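Local atomic coordinates of lectin CEL-I, N-acetyl-D-galactosamine-specific C-type (Cucumaria echinata, PDB entry 4WQQ), a protein that binds N-acetylgalactosamine and galactose through calcium in its natural form and, with its recognition site re-engineered, binds mannose here. Residues N41-V47 / M135-E141; Y16-N20 / Y61-D66. The protein carries 3 engineered substitutions. All coordinates share one frame. Numbering follows the deposited sequence.

Contact 1. Residues N41-V47 / M135-E141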
loop_
_atom_site.group_PDB
_atom_site.type_symbol
_atom_site.label_atom_id
_atom_site.label_comp_id
_atom_site.label_asym_id
_atom_site.label_seq_id
_atom_site.Cartn_x
_atom_site.Cartn_y
_atom_site.Cartn_z
ATOM N N ASN A 41 -0.198 8.505 0.745
ATOM C CA ASN A 41 1.195 8.959 0.575
ATOM C C ASN A 41 2.069 7.885 0.002
ATOM O O ASN A 41 3.184 7.647 0.429
ATOM C CB ASN A 41 1.759 9.475 1.902
ATOM C CG ASN A 41 1.029 10.676 2.371
ATOM O OD1 ASN A 41 0.671 11.557 1.580
ATOM N ND2 ASN A 41 0.650 10.656 3.615
ATOM N N VAL A 42 1.515 7.188 -0.990
ATOM C CA VAL A 42 2.294 6.178 -1.719
ATOM C C VAL A 42 2.829 6.754 -3.020
ATOM O O VAL A 42 2.066 7.092 -3.952
ATOM C CB VAL A 42 1.477 4.913 -2.042
ATOM C CG1 VAL A 42 2.309 3.861 -2.739
ATOM C CG2 VAL A 42 0.877 4.334 -0.764
ATOM N N ARG A 43 4.135 6.883 -3.098
ATOM C CA ARG A 43 4.767 7.261 -4.374
ATOM C C ARG A 43 5.032 6.020 -5.171
ATOM O O ARG A 43 5.589 5.072 -4.673
ATOM C CB ARG A 43 6.091 8.012 -4.097
ATOM C CG ARG A 43 6.993 8.086 -5.316
ATOM C CD ARG A 43 8.383 8.637 -5.061
ATOM N NE ARG A 43 8.311 10.012 -4.625
ATOM C CZ ARG A 43 8.180 11.045 -5.443
ATOM N NH1 ARG A 43 8.333 10.915 -6.751
ATOM N NH2 ARG A 43 7.972 12.231 -4.950
ATOM N N SER A 44 4.586 6.025 -6.431
ATOM C CA SER A 44 5.043 5.096 -7.431
ATOM C C SER A 44 5.978 5.827 -8.348
ATOM O O SER A 44 5.716 6.931 -8.745
ATOM C CB SER A 44 3.845 4.516 -8.182
ATOM O OG SER A 44 4.212 3.583 -9.201
ATOM N N ASP A 45 7.103 5.208 -8.688
ATOM C CA ASP A 45 8.129 5.899 -9.485
ATOM C C ASP A 45 9.001 4.852 -10.146
ATOM O O ASP A 45 8.860 3.607 -9.889
ATOM C CB ASP A 45 8.897 6.832 -8.574
ATOM C CG ASP A 45 9.435 8.049 -9.264
ATOM O OD1 ASP A 45 9.876 7.947 -10.453
ATOM O OD2 ASP A 45 9.558 9.102 -8.591
ATOM N N LEU A 46 9.827 5.253 -11.067
ATOM C CA LEU A 46 10.859 4.346 -11.555
ATOM C C LEU A 46 11.711 3.835 -10.373
ATOM O O LEU A 46 11.927 4.547 -9.433
ATOM C CB LEU A 46 11.755 5.058 -12.573
ATOM C CG LEU A 46 11.147 5.133 -13.990
ATOM C CD1 LEU A 46 11.881 6.137 -14.838
ATOM C CD2 LEU A 46 11.052 3.787 -14.699
ATOM N N VAL A 47 12.170 2.604 -10.459
ATOM C CA VAL A 47 12.938 1.963 -9.371
ATOM C C VAL A 47 14.212 2.762 -9.104
ATOM O O VAL A 47 14.934 3.211 -10.023
ATOM C CB VAL A 47 13.175 0.470 -9.745
ATOM C CG1 VAL A 47 14.050 0.367 -10.980
ATOM C CG2 VAL A 47 13.764 -0.293 -8.588
ATOM N N MET A 135 10.693 -0.776 -14.792
ATOM C CA MET A 135 10.273 -1.300 -13.512
ATOM C C MET A 135 9.852 -0.128 -12.602
ATOM O O MET A 135 10.594 0.861 -12.450
ATOM C CB MET A 135 11.509 -1.929 -12.913
ATOM C CG MET A 135 11.437 -2.394 -11.496
ATOM S SD MET A 135 10.925 -4.085 -11.358
ATOM C CE MET A 135 12.050 -5.118 -12.400
ATOM N N CYS A 136 8.732 -0.302 -11.932
ATOM C CA CYS A 136 8.282 0.669 -10.962
ATOM C C CYS A 136 8.447 0.163 -9.534
ATOM O O CYS A 136 8.586 -1.050 -9.306
ATOM C CB CYS A 136 6.820 1.014 -11.176
ATOM S SG CYS A 136 6.403 1.437 -12.906
ATOM N N LYS A 137 8.430 1.094 -8.611
ATOM C CA LYS A 137 8.670 0.792 -7.179
ATOM C C LYS A 137 7.718 1.669 -6.437
ATOM O O LYS A 137 7.604 2.845 -6.753
ATOM C CB LYS A 137 10.113 1.135 -6.850
ATOM C CG LYS A 137 10.578 1.072 -5.427
ATOM C CD LYS A 137 12.115 1.338 -5.363
ATOM C CE LYS A 137 12.540 1.636 -3.934
ATOM N NZ LYS A 137 14.002 1.785 -3.752
ATOM N N LEU A 138 7.100 1.109 -5.387
ATOM C CA LEU A 138 6.380 1.882 -4.405
ATOM C C LEU A 138 7.214 2.275 -3.212
ATOM O O LEU A 138 7.930 1.441 -2.653
ATOM C CB LEU A 138 5.197 1.089 -3.929
ATOM C CG LEU A 138 4.228 0.661 -5.021
ATOM C CD1 LEU A 138 3.068 0.029 -4.343
ATOM C CD2 LEU A 138 3.724 1.755 -5.985
ATOM N N THR A 139 7.066 3.541 -2.814
ATOM C CA THR A 139 7.696 4.059 -1.603
ATOM C C THR A 139 6.564 4.616 -0.703
ATOM O O THR A 139 5.766 5.456 -1.109
ATOM C CB THR A 139 8.752 5.159 -1.918
ATOM O OG1 THR A 139 9.770 4.589 -2.751
ATOM C CG2 THR A 139 9.422 5.706 -0.654
ATOM N N PHE A 140 6.538 4.152 0.548
ATOM C CA PHE A 140 5.562 4.590 1.535
ATOM C C PHE A 140 6.114 5.720 2.295
ATOM O O PHE A 140 6.867 5.550 3.236
ATOM C CB PHE A 140 5.145 3.433 2.374
ATOM C CG PHE A 140 4.689 2.281 1.522
ATOM C CD1 PHE A 140 3.442 2.273 0.954
ATOM C CD2 PHE A 140 5.527 1.215 1.275
ATOM C CE1 PHE A 140 3.061 1.216 0.145
ATOM C CE2 PHE A 140 5.161 0.183 0.435
ATOM C CZ PHE A 140 3.929 0.162 -0.131
ATOM N N GLU A 141 5.759 6.890 1.776
ATOM C CA GLU A 141 6.267 8.175 2.185
ATOM C C GLU A 141 5.560 8.678 3.410
ATOM O O GLU A 141 4.561 8.142 3.895
ATOM C CB GLU A 141 6.121 9.178 1.053
ATOM C CG GLU A 141 6.963 8.795 -0.124
ATOM C CD GLU A 141 7.059 9.895 -1.160
ATOM O OE1 GLU A 141 8.125 10.001 -1.810
ATOM O OE2 GLU A 141 6.094 10.643 -1.304
ATOM O OXT GLU A 141 6.033 9.677 3.983
HETATM O O HOH W 1 6.937 12.961 -2.301
#
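At N41 (phi 50°), which forms a G1 beta bulge with V42 opposite C37, O accepts a hydrogen bond from E141 N (3.0 Å). Antiparallel to 135-140 (axes 4.6 Å apart, 152°), the strand sets apolar, beta-branched V42 with CG2 3.7 Å from F140 CD1 and CG1 4.1 Å from L138 CD2. R43 and T139 form a hydrogen-bonded pair (R43 N to T139 O 2.9 Å, T139 N to R43 O 2.8 Å). On the other face long R43 makes salt bridges from NE to E141 OE1 (2.8 Å) and NH1 to D45 OD2 (2.9 Å), and water 1 joins its NH2 to E141 OE2. Small S44 lies beside L138 on the face of V42 and F140 (S44 CB to L138 CD2 3.5 Å), its hydroxyl bonded to C32 O. D45 pairs with K137 (D45 N to K137 O 3.1 Å, K137 N to D45 O 2.9 Å) and binds T88. L46 directs its CA-to-CB bond away from 135-141 and packs on W25, H29 and C32; V47 N hydrogen-bonds M135 O (3.1 Å). Strand 132-140 lies between strands 42-46 and 14-23, disulfide C32-C136 tying on helix 25-34, helix 52-65 against V47, and L40 of the second subunit against V42.

Contact 2. Residues Y16-N20 / Y61-D66; sequences YRFFN and YWRGID
Residues 16-20 are an extended strand and 61-65 lie in the C-terminal part of helix 52-65, the axes 9.2 Å apart at closest and crossing at -37°. The nearest CA pairs are F18 with W62 (6.5 Å) and N20 with D66 (6.9 Å). Because the strand is extended, side chains alternate: CB of Y16, F18 and N20 toward the helix, CB of R17 and F19 away. F18 fills the gap: with chi1 t (173°) and chi2 63°, its ring sends CE1 to 3.4 Å from W62 CD1, CE2 to 3.7 Å from I65 CG2 and CZ to 3.8 Å from D66 CB. The F18 ring and the five-membered ring of W62 meet obliquely, centroids 4.9 Å apart and planes at 46°. Y61, also t (170°) with chi2 29°, lays one ring face against F18 CB, a CH-pi contact of 4.1 Å to the centroid. Tyrosine suits this place: its OH reaches past the apolar ring to accept a hydrogen bond from F18 N (3.0 Å). W62 (chi1 167°, chi2 37°) hydrogen-bonds through NE1 to D66 OD2 (2.9 Å), which also forms a salt bridge with K133, to which N20 OD1 hydrogen-bonds. Water 2 links N20 ND2 (3.2 Å) to D66 OD1 (2.8 Å). Buried F18 and W62 also pack on L72 of strand 71-77, in the core where helix 52-65 meets strand 14-23 of the C-type lectin fold.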
loop_
_atom_site.group_PDB
_atom_site.type_symbol
_atom_site.label_atom_id
_atom_site.label_comp_id
_atom_site.label_asym_id
_atom_site.label_seq_id
_atom_site.Cartn_x
_atom_site.Cartn_y
_atom_site.Cartn_z
ATOM N N TYR A 16 7.337 -3.726 -5.983
ATOM C CA TYR A 16 7.940 -3.595 -7.305
ATOM C C TYR A 16 7.008 -4.173 -8.381
ATOM O O TYR A 16 6.260 -5.157 -8.160
ATOM C CB TYR A 16 9.347 -4.298 -7.376
ATOM C CG TYR A 16 10.330 -3.775 -6.372
ATOM C CD1 TYR A 16 10.310 -4.237 -5.077
ATOM C CD2 TYR A 16 11.288 -2.876 -6.710
ATOM C CE1 TYR A 16 11.191 -3.744 -4.136
ATOM C CE2 TYR A 16 12.212 -2.392 -5.785
ATOM C CZ TYR A 16 12.150 -2.823 -4.493
ATOM O OH TYR A 16 13.026 -2.390 -3.496
ATOM N N ARG A 17 7.022 -3.587 -9.585
ATOM C CA ARG A 17 6.285 -4.092 -10.699
ATOM C C ARG A 17 7.036 -3.871 -12.000
ATOM O O ARG A 17 7.390 -2.748 -12.344
ATOM C CB ARG A 17 4.905 -3.472 -10.802
ATOM C CG ARG A 17 4.007 -4.105 -11.859
ATOM C CD ARG A 17 2.561 -3.728 -11.602
ATOM N NE ARG A 17 1.714 -4.171 -12.689
ATOM C CZ ARG A 17 0.430 -3.874 -12.818
ATOM N NH1 ARG A 17 -0.176 -3.112 -11.918
ATOM N NH2 ARG A 17 -0.227 -4.330 -13.895
ATOM N N PHE A 18 7.272 -4.971 -12.705
ATOM C CA PHE A 18 7.875 -4.933 -13.986
ATOM C C PHE A 18 6.870 -4.881 -15.121
ATOM O O PHE A 18 5.877 -5.622 -15.118
ATOM C CB PHE A 18 8.746 -6.192 -14.147
ATOM C CG PHE A 18 9.309 -6.346 -15.530
ATOM C CD1 PHE A 18 10.189 -5.395 -16.020
ATOM C CD2 PHE A 18 8.899 -7.400 -16.375
ATOM C CE1 PHE A 18 10.696 -5.461 -17.294
ATOM C CE2 PHE A 18 9.424 -7.483 -17.657
ATOM C CZ PHE A 18 10.282 -6.522 -18.145
ATOM N N PHE A 19 7.123 -3.952 -16.050
ATOM C CA PHE A 19 6.377 -3.761 -17.251
ATOM C C PHE A 19 7.190 -4.123 -18.471
ATOM O O PHE A 19 8.147 -3.491 -18.861
ATOM C CB PHE A 19 5.895 -2.328 -17.359
ATOM C CG PHE A 19 4.862 -1.991 -16.329
ATOM C CD1 PHE A 19 3.527 -2.263 -16.542
ATOM C CD2 PHE A 19 5.251 -1.468 -15.111
ATOM C CE1 PHE A 19 2.563 -1.972 -15.576
ATOM C CE2 PHE A 19 4.293 -1.210 -14.157
ATOM C CZ PHE A 19 2.961 -1.458 -14.392
ATOM N N ASN A 20 6.744 -5.191 -19.114
ATOM C CA ASN A 20 7.471 -5.792 -20.237
ATOM C C ASN A 20 7.053 -5.150 -21.551
ATOM O O ASN A 20 6.553 -5.790 -22.451
ATOM C CB ASN A 20 7.256 -7.285 -20.231
ATOM C CG ASN A 20 8.262 -8.014 -21.091
ATOM O OD1 ASN A 20 9.251 -7.475 -21.516
ATOM N ND2 ASN A 20 8.022 -9.277 -21.298
ATOM N N TYR A 61 14.263 -10.335 -10.928
ATOM C CA TYR A 61 12.837 -10.252 -11.192
ATOM C C TYR A 61 12.581 -9.961 -12.676
ATOM O O TYR A 61 11.822 -10.661 -13.374
ATOM C CB TYR A 61 12.254 -9.186 -10.250
ATOM C CG TYR A 61 10.808 -8.728 -10.487
ATOM C CD1 TYR A 61 9.867 -9.561 -11.046
ATOM C CD2 TYR A 61 10.417 -7.431 -10.147
ATOM C CE1 TYR A 61 8.567 -9.146 -11.256
ATOM C CE2 TYR A 61 9.099 -6.989 -10.331
ATOM C CZ TYR A 61 8.182 -7.836 -10.923
ATOM O OH TYR A 61 6.865 -7.499 -11.145
ATOM N N TRP A 62 13.272 -8.948 -13.190
ATOM C CA TRP A 62 13.220 -8.594 -14.569
ATOM C C TRP A 62 13.518 -9.802 -15.500
ATOM O O TRP A 62 12.735 -10.142 -16.387
ATOM C CB TRP A 62 14.198 -7.437 -14.827
ATOM C CG TRP A 62 14.472 -7.181 -16.266
ATOM C CD1 TRP A 62 13.586 -7.266 -17.312
ATOM C CD2 TRP A 62 15.688 -6.673 -16.824
ATOM N NE1 TRP A 62 14.171 -6.888 -18.450
ATOM C CE2 TRP A 62 15.468 -6.536 -18.203
ATOM C CE3 TRP A 62 16.969 -6.369 -16.298
ATOM C CZ2 TRP A 62 16.454 -6.104 -19.077
ATOM C CZ3 TRP A 62 17.942 -5.978 -17.151
ATOM C CH2 TRP A 62 17.661 -5.791 -18.543
ATOM N N ARG A 63 14.680 -10.437 -15.251
ATOM C CA ARG A 63 15.176 -11.479 -16.147
ATOM C C ARG A 63 14.418 -12.786 -16.005
ATOM O O ARG A 63 14.431 -13.599 -16.950
ATOM C CB ARG A 63 16.672 -11.625 -15.963
ATOM C CG ARG A 63 17.469 -10.349 -16.213
ATOM C CD ARG A 63 17.164 -9.728 -17.559
ATOM N NE ARG A 63 17.555 -10.607 -18.649
ATOM C CZ ARG A 63 17.273 -10.425 -19.930
ATOM N NH1 ARG A 63 16.535 -9.419 -20.337
ATOM N NH2 ARG A 63 17.728 -11.259 -20.816
ATOM N N GLY A 64 13.616 -12.903 -14.945
ATOM C CA GLY A 64 12.662 -14.032 -14.846
ATOM C C GLY A 64 11.450 -13.896 -15.722
ATOM O O GLY A 64 10.813 -14.885 -16.141
ATOM N N ILE A 65 11.101 -12.653 -16.073
ATOM C CA ILE A 65 10.014 -12.432 -16.959
ATOM C C ILE A 65 10.432 -12.161 -18.404
ATOM O O ILE A 65 9.737 -12.564 -19.362
ATOM C CB ILE A 65 9.175 -11.271 -16.377
ATOM C CG1 ILE A 65 8.561 -11.810 -15.067
ATOM C CG2 ILE A 65 8.038 -10.901 -17.329
ATOM C CD1 ILE A 65 8.154 -10.720 -14.147
ATOM N N ASP A 66 11.506 -11.408 -18.581
ATOM C CA ASP A 66 11.963 -10.961 -19.890
ATOM C C ASP A 66 13.300 -11.628 -20.216
ATOM O O ASP A 66 14.341 -11.393 -19.570
ATOM C CB ASP A 66 12.107 -9.433 -19.850
ATOM C CG ASP A 66 12.646 -8.826 -21.133
ATOM O OD1 ASP A 66 12.643 -9.467 -22.233
ATOM O OD2 ASP A 66 13.054 -7.620 -21.075
HETATM O O HOH W 2 10.201 -10.500 -23.217
#

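Overall arrangement
Contacts 1 and 2 meet along strand 132-140, which pairs with strand 42-46 on one edge and strand 14-23 on the other; their centres lie 16 Å apart. C136 N lies 2.8 Å from R17 O, a probable hydrogen bond between the neighbouring strands, which also touch through C136 SG and F19 CE2 (3.6 Å), while M135 SD packs 3.6 Å from Y61 CE2 and so joins helix 52-65 to the sheet. Their segments alternate along the chain, and strand 42-46 is followed directly by helix 52-65. Neither contact binds sugar: the W62 side chain is about 13 Å from the bound mannose and about 6 Å from that of R116 in its pocket, and the L46 side chain about 12 Å from that of the calcium ligand D111.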